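Local coordinates for glycosyl hydrolases family 2, sugar binding domain protein (Bacteroides uniformis str. 3978 T3 ii, PDB 6D1P) that probably hydrolyses O-glycosidic bonds, acting as a beta-glucuronidase of a human gut bacterium, at residues A[211-216]-A[273-278]; A[304-309]-A[459-464]. All coordinates share one frame; numbering follows the deposited sequence.

Both segments of contact 1 precede those of contact 2 along the chain, and the contact centres lie about 11 Å apart, on the same side of the chain's centre. Contact 1 stays inside the beta-sandwich domain, joining the end of strand 203-213 to the loop that follows strand 263-271. Contact 2 runs from the connection out of that domain, 304-309, to the start of barrel strand 462-466. The two are tied directly: Trp-276 N probably donates to Phe-305 O (2.7 Å), and Ala-211 packs on Gly-304. Trp-276 also reaches the barrel through Asp-377 and Leu-382, so together the contacts form part of the seam between the sandwich and the TIM barrel.

Contact 1. Residues A[211-216]-A[273-278]; sequences ATTDEK and PQLWSP
Thr-213 faces Pro-273 and Leu-275 with both branches of its side chain, in the immunoglobulin-like beta-sandwich domain usual in family 2 glycosidases. Thr-213 lies toward the end of 203-213, an outer strand of the three-stranded sheet, near the turn leading to strand 219-229. Pro-273 and Leu-275 belong to the irregular passage that leaves strand 263-271, on the far side of the same sheet, and leads to strand 284-292 of the other one.

The threonine and proline side chains run antiparallel, passing alongside each other, with the proline ring offering its CG. The hydroxyl OG1 lies 4.0 Å from Pro-273 CG, a plain van der Waals approach. Thr-213 places OG1 opposite its own backbone N (chi1 -169°), which leaves the methyl CG2 between N and the carbonyl carbon and turned to Leu-275. Leucine answers with one branch: CD2 comes near that methyl, while CD1 stays further back.

The hydroxyl's polar partner lies across the turn, where OG1 is hydrogen-bonded to Gln-219 O. The same turn is held by Asp-214, whose OD1 bonds to Gln-219 N; its OD2 also appears to accept from Lys-216 N as an Asx turn, although the position of that oxygen is less sure. Deeper in, Phe-305 packs on both Pro-273 and Ala-211, bridging the two segments from the connection to the barrel. The 116 Å² buried between 211-216 and 273-278 is a small, mostly van der Waals contact, with Thr-213 CG2 and Leu-275 CD2 4.2 Å apart, methyl against methyl.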
loop_
_atom_site.group_PDB
_atom_site.type_symbol
_atom_site.label_atom_id
_atom_site.label_comp_id
_atom_site.label_asym_id
_atom_site.label_seq_id
_atom_site.Cartn_x
_atom_site.Cartn_y
_atom_site.Cartn_z
ATOM N N ALA A 211 43.329 -13.261 -18.312
ATOM C CA ALA A 211 43.834 -14.241 -19.247
ATOM C C ALA A 211 43.800 -13.630 -20.640
ATOM O O ALA A 211 42.767 -13.100 -21.063
ATOM C CB ALA A 211 43.001 -15.523 -19.198
ATOM N N THR A 212 44.929 -13.705 -21.343
ATOM C CA THR A 212 45.084 -13.145 -22.676
ATOM C C THR A 212 45.593 -14.231 -23.618
ATOM O O THR A 212 46.428 -15.061 -23.237
ATOM C CB THR A 212 46.045 -11.938 -22.646
ATOM O OG1 THR A 212 47.320 -12.360 -22.152
ATOM C CG2 THR A 212 45.527 -10.880 -21.696
ATOM N N THR A 213 45.067 -14.241 -24.842
ATOM C CA THR A 213 45.480 -15.223 -25.830
ATOM C C THR A 213 45.384 -14.598 -27.213
ATOM O O THR A 213 44.597 -13.678 -27.452
ATOM C CB THR A 213 44.630 -16.502 -25.753
ATOM O OG1 THR A 213 45.222 -17.529 -26.564
ATOM C CG2 THR A 213 43.227 -16.235 -26.261
ATOM N N ASP A 214 46.194 -15.110 -28.127
ATOM C CA ASP A 214 46.140 -14.607 -29.485
ATOM C C ASP A 214 44.946 -15.210 -30.218
ATOM O O ASP A 214 44.343 -16.195 -29.785
ATOM C CB ASP A 214 47.423 -14.946 -30.225
ATOM C CG ASP A 214 47.618 -16.426 -30.331
ATOM O OD1 ASP A 214 48.162 -17.020 -29.372
ATOM O OD2 ASP A 214 47.147 -17.001 -31.336
ATOM N N GLU A 215 44.636 -14.636 -31.375
ATOM C CA GLU A 215 43.442 -15.009 -32.118
ATOM C C GLU A 215 43.492 -16.417 -32.713
ATOM O O GLU A 215 42.541 -16.808 -33.406
ATOM C CB GLU A 215 43.201 -14.003 -33.236
ATOM C CG GLU A 215 44.231 -14.081 -34.344
ATOM C CD GLU A 215 43.774 -13.379 -35.593
ATOM O OE1 GLU A 215 43.514 -12.160 -35.545
ATOM O OE2 GLU A 215 43.656 -14.057 -36.627
ATOM N N LYS A 216 44.566 -17.182 -32.510
ATOM C CA LYS A 216 44.590 -18.569 -32.951
ATOM C C LYS A 216 45.014 -19.493 -31.825
ATOM O O LYS A 216 45.194 -20.695 -32.050
ATOM C CB LYS A 216 45.492 -18.735 -34.180
ATOM C CG LYS A 216 44.715 -18.560 -35.487
ATOM C CD LYS A 216 45.616 -18.365 -36.689
ATOM C CE LYS A 216 46.424 -17.089 -36.550
ATOM N NZ LYS A 216 47.339 -16.871 -37.715
ATOM N N PRO A 273 46.482 -22.826 -24.832
ATOM C CA PRO A 273 45.434 -23.027 -23.815
ATOM C C PRO A 273 44.104 -23.490 -24.398
ATOM O O PRO A 273 43.758 -23.197 -25.543
ATOM C CB PRO A 273 45.290 -21.637 -23.168
ATOM C CG PRO A 273 45.947 -20.673 -24.141
ATOM C CD PRO A 273 47.051 -21.469 -24.772
ATOM N N GLN A 274 43.359 -24.239 -23.592
ATOM C CA GLN A 274 41.973 -24.528 -23.936
ATOM C C GLN A 274 41.196 -23.224 -24.036
ATOM O O GLN A 274 41.236 -22.397 -23.126
ATOM C CB GLN A 274 41.337 -25.431 -22.882
ATOM C CG GLN A 274 41.774 -26.874 -22.931
ATOM C CD GLN A 274 40.662 -27.818 -22.508
ATOM O OE1 GLN A 274 40.738 -28.452 -21.450
ATOM N NE2 GLN A 274 39.615 -27.913 -23.337
ATOM N N LEU A 275 40.490 -23.039 -25.140
ATOM C CA LEU A 275 39.807 -21.782 -25.397
ATOM C C LEU A 275 38.372 -21.811 -24.874
ATOM O O LEU A 275 37.638 -22.782 -25.103
ATOM C CB LEU A 275 39.817 -21.484 -26.892
ATOM C CG LEU A 275 41.217 -21.311 -27.487
ATOM C CD1 LEU A 275 41.107 -20.982 -28.965
ATOM C CD2 LEU A 275 41.989 -20.235 -26.753
ATOM N N TRP A 276 37.970 -20.739 -24.181
ATOM C CA TRP A 276 36.566 -20.555 -23.829
ATOM C C TRP A 276 35.798 -19.975 -25.011
ATOM O O TRP A 276 36.233 -19.006 -25.635
ATOM C CB TRP A 276 36.423 -19.633 -22.617
ATOM C CG TRP A 276 35.003 -19.526 -22.076
ATOM C CD1 TRP A 276 34.484 -20.209 -21.014
ATOM C CD2 TRP A 276 33.939 -18.687 -22.569
ATOM N NE1 TRP A 276 33.168 -19.853 -20.814
ATOM C CE2 TRP A 276 32.809 -18.921 -21.750
ATOM C CE3 TRP A 276 33.837 -17.755 -23.611
ATOM C CZ2 TRP A 276 31.595 -18.262 -21.942
ATOM C CZ3 TRP A 276 32.631 -17.102 -23.804
ATOM C CH2 TRP A 276 31.521 -17.355 -22.969
ATOM N N SER A 277 34.652 -20.563 -25.305
ATOM C CA SER A 277 33.715 -20.025 -26.280
ATOM C C SER A 277 32.322 -20.474 -25.872
ATOM O O SER A 277 32.170 -21.312 -24.977
ATOM C CB SER A 277 34.041 -20.499 -27.699
ATOM O OG SER A 277 33.634 -21.849 -27.878
ATOM N N PRO A 278 31.276 -19.913 -26.489
ATOM C CA PRO A 278 29.925 -20.445 -26.225
ATOM C C PRO A 278 29.795 -21.913 -26.560
ATOM O O PRO A 278 29.230 -22.683 -25.769
ATOM C CB PRO A 278 29.027 -19.575 -27.117
ATOM C CG PRO A 278 29.743 -18.252 -27.141
ATOM C CD PRO A 278 31.231 -18.587 -27.130
#

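Contact 2. Residues A[304-309]-A[459-464]; sequences GFRHFR and PTRSTA
The guanidinium groups of Arg-306 and Arg-461 meet with their planes 90° apart, and the two side chains run nearly perpendicular. Over one face of the Arg-306 group lies Phe-308 CE2, 3.3 Å above the plane and displaced toward the rim; level with its rim are Arg-461 CZ and water 1. That water also sits 3.5 Å above the Arg-461 guanidinium, over its centre. The Phe-308 ring has Arg-306 NH1 and water 1 at its edge, with Arg-461 CA near its plane as well, while its CZ comes 3.7 Å from Thr-460 O at an oblique angle.

The chain of Arg-306 bends at chi2 (131°), and its head ends with one face toward the rim of the phenyl ring, not over the ring's face. Arg-461 instead runs extended from CG to NE. Water 1 joins the segments: it accepts from Arg-306 NH2 at 2.8 Å and donates to Thr-460 OG1 at 2.7 Å, and OG1 is bonded in turn to Asp-458.

Segment 304-309 is the passage from the sandwich domain into the TIM barrel, and 459-464 follows helix 440-457 and begins barrel strand 462-466. The contact therefore lies at the N-terminal end of that strand, with Phe-308 resting on Ile-421 of its neighbour.

Arg-306 NH2 and Arg-461 NH2 are 3.7 Å apart. Two positive groups so close would probably be unfavourable alone; the acceptors around them are likely to offset this: Pro-418 O takes Arg-306 NE, Arg-415 O, His-417 O and Val-420 O serve Arg-461, and Asp-458 forms a salt bridge with Arg-461 NH1.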
loop_
_atom_site.group_PDB
_atom_site.type_symbol
_atom_site.label_atom_id
_atom_site.label_comp_id
_atom_site.label_asym_id
_atom_site.label_seq_id
_atom_site.Cartn_x
_atom_site.Cartn_y
_atom_site.Cartn_z
ATOM N N GLY A 304 38.823 -17.645 -18.223
ATOM C CA GLY A 304 38.813 -18.255 -19.542
ATOM C C GLY A 304 39.761 -17.564 -20.496
ATOM O O GLY A 304 39.993 -16.352 -20.413
ATOM N N PHE A 305 40.314 -18.349 -21.412
ATOM C CA PHE A 305 41.152 -17.841 -22.486
ATOM C C PHE A 305 40.278 -17.649 -23.717
ATOM O O PHE A 305 39.707 -18.609 -24.235
ATOM C CB PHE A 305 42.321 -18.798 -22.769
ATOM C CG PHE A 305 43.350 -18.847 -21.655
ATOM C CD1 PHE A 305 43.259 -19.794 -20.647
ATOM C CD2 PHE A 305 44.392 -17.936 -21.611
ATOM C CE1 PHE A 305 44.187 -19.829 -19.625
ATOM C CE2 PHE A 305 45.329 -17.974 -20.594
ATOM C CZ PHE A 305 45.223 -18.923 -19.602
ATOM N N ARG A 306 40.165 -16.415 -24.181
ATOM C CA ARG A 306 39.416 -16.171 -25.401
ATOM C C ARG A 306 39.921 -14.882 -26.024
ATOM O O ARG A 306 40.484 -14.021 -25.350
ATOM C CB ARG A 306 37.912 -16.097 -25.139
ATOM C CG ARG A 306 37.555 -15.262 -23.914
ATOM C CD ARG A 306 36.475 -14.284 -24.241
ATOM N NE ARG A 306 36.231 -13.334 -23.160
ATOM C CZ ARG A 306 37.039 -12.324 -22.843
ATOM N NH1 ARG A 306 38.180 -12.144 -23.495
ATOM N NH2 ARG A 306 36.713 -11.491 -21.867
ATOM N N HIS A 307 39.719 -14.769 -27.328
ATOM C CA HIS A 307 40.148 -13.600 -28.070
ATOM C C HIS A 307 38.985 -13.162 -28.932
ATOM O O HIS A 307 38.342 -13.994 -29.585
ATOM C CB HIS A 307 41.384 -13.891 -28.943
ATOM C CG HIS A 307 41.762 -12.759 -29.848
ATOM N ND1 HIS A 307 41.034 -12.429 -30.973
ATOM C CD2 HIS A 307 42.785 -11.874 -29.787
ATOM C CE1 HIS A 307 41.595 -11.389 -31.566
ATOM N NE2 HIS A 307 42.656 -11.029 -30.864
ATOM N N PHE A 308 38.719 -11.860 -28.939
ATOM C CA PHE A 308 37.573 -11.374 -29.679
ATOM C C PHE A 308 37.894 -9.997 -30.221
ATOM O O PHE A 308 38.784 -9.306 -29.727
ATOM C CB PHE A 308 36.296 -11.357 -28.817
ATOM C CG PHE A 308 36.321 -10.349 -27.706
ATOM C CD1 PHE A 308 35.768 -9.085 -27.883
ATOM C CD2 PHE A 308 36.882 -10.666 -26.475
ATOM C CE1 PHE A 308 35.767 -8.142 -26.844
ATOM C CE2 PHE A 308 36.899 -9.737 -25.439
ATOM C CZ PHE A 308 36.333 -8.472 -25.623
ATOM N N ARG A 309 37.133 -9.610 -31.238
ATOM C CA ARG A 309 37.439 -8.435 -32.034
ATOM C C ARG A 309 36.165 -8.006 -32.739
ATOM O O ARG A 309 35.479 -8.835 -33.348
ATOM C CB ARG A 309 38.570 -8.760 -33.046
ATOM C CG ARG A 309 38.712 -7.805 -34.226
ATOM C CD ARG A 309 40.008 -8.081 -35.039
ATOM N NE ARG A 309 39.904 -9.207 -35.974
ATOM C CZ ARG A 309 39.453 -9.091 -37.219
ATOM N NH1 ARG A 309 39.065 -7.905 -37.669
ATOM N NH2 ARG A 309 39.380 -10.155 -38.010
ATOM N N PRO A 459 40.903 -2.186 -19.851
ATOM C CA PRO A 459 41.233 -2.024 -21.272
ATOM C C PRO A 459 40.899 -3.236 -22.121
ATOM O O PRO A 459 40.857 -3.101 -23.349
ATOM C CB PRO A 459 42.745 -1.767 -21.255
ATOM C CG PRO A 459 43.051 -1.342 -19.883
ATOM C CD PRO A 459 42.081 -2.055 -18.989
ATOM N N THR A 460 40.643 -4.409 -21.517
ATOM C CA THR A 460 40.491 -5.637 -22.303
ATOM C C THR A 460 39.105 -5.800 -22.909
ATOM O O THR A 460 38.878 -6.791 -23.612
ATOM C CB THR A 460 40.804 -6.897 -21.468
ATOM O OG1 THR A 460 39.679 -7.234 -20.635
ATOM C CG2 THR A 460 42.049 -6.702 -20.594
ATOM N N ARG A 461 38.170 -4.880 -22.664
ATOM C CA ARG A 461 36.810 -5.052 -23.160
ATOM C C ARG A 461 36.333 -3.783 -23.843
ATOM O O ARG A 461 36.910 -2.708 -23.673
ATOM C CB ARG A 461 35.865 -5.455 -22.036
ATOM C CG ARG A 461 36.186 -6.833 -21.455
ATOM C CD ARG A 461 35.087 -7.274 -20.518
ATOM N NE ARG A 461 35.280 -8.599 -19.945
ATOM C CZ ARG A 461 36.141 -8.870 -18.971
ATOM N NH1 ARG A 461 36.930 -7.924 -18.487
ATOM N NH2 ARG A 461 36.228 -10.105 -18.499
ATOM N N SER A 462 35.280 -3.919 -24.639
ATOM C CA SER A 462 34.727 -2.781 -25.362
ATOM C C SER A 462 33.516 -2.190 -24.638
ATOM O O SER A 462 32.745 -2.902 -23.984
ATOM C CB SER A 462 34.337 -3.172 -26.791
ATOM O OG SER A 462 35.500 -3.420 -27.553
ATOM N N THR A 463 33.368 -0.869 -24.762
ATOM C CA THR A 463 32.190 -0.162 -24.296
ATOM C C THR A 463 31.135 -0.130 -25.391
ATOM O O THR A 463 31.446 -0.107 -26.586
ATOM C CB THR A 463 32.522 1.269 -23.867
ATOM O OG1 THR A 463 32.939 2.024 -25.002
ATOM C CG2 THR A 463 33.612 1.283 -22.814
ATOM N N ALA A 464 29.871 -0.150 -24.963
ATOM C CA ALA A 464 28.729 -0.020 -25.855
ATOM C C ALA A 464 27.703 0.924 -25.222
ATOM O O ALA A 464 27.727 1.167 -24.012
ATOM C CB ALA A 464 28.094 -1.392 -26.145
HETATM O O HOH W 1 38.347 -9.248 -21.791
#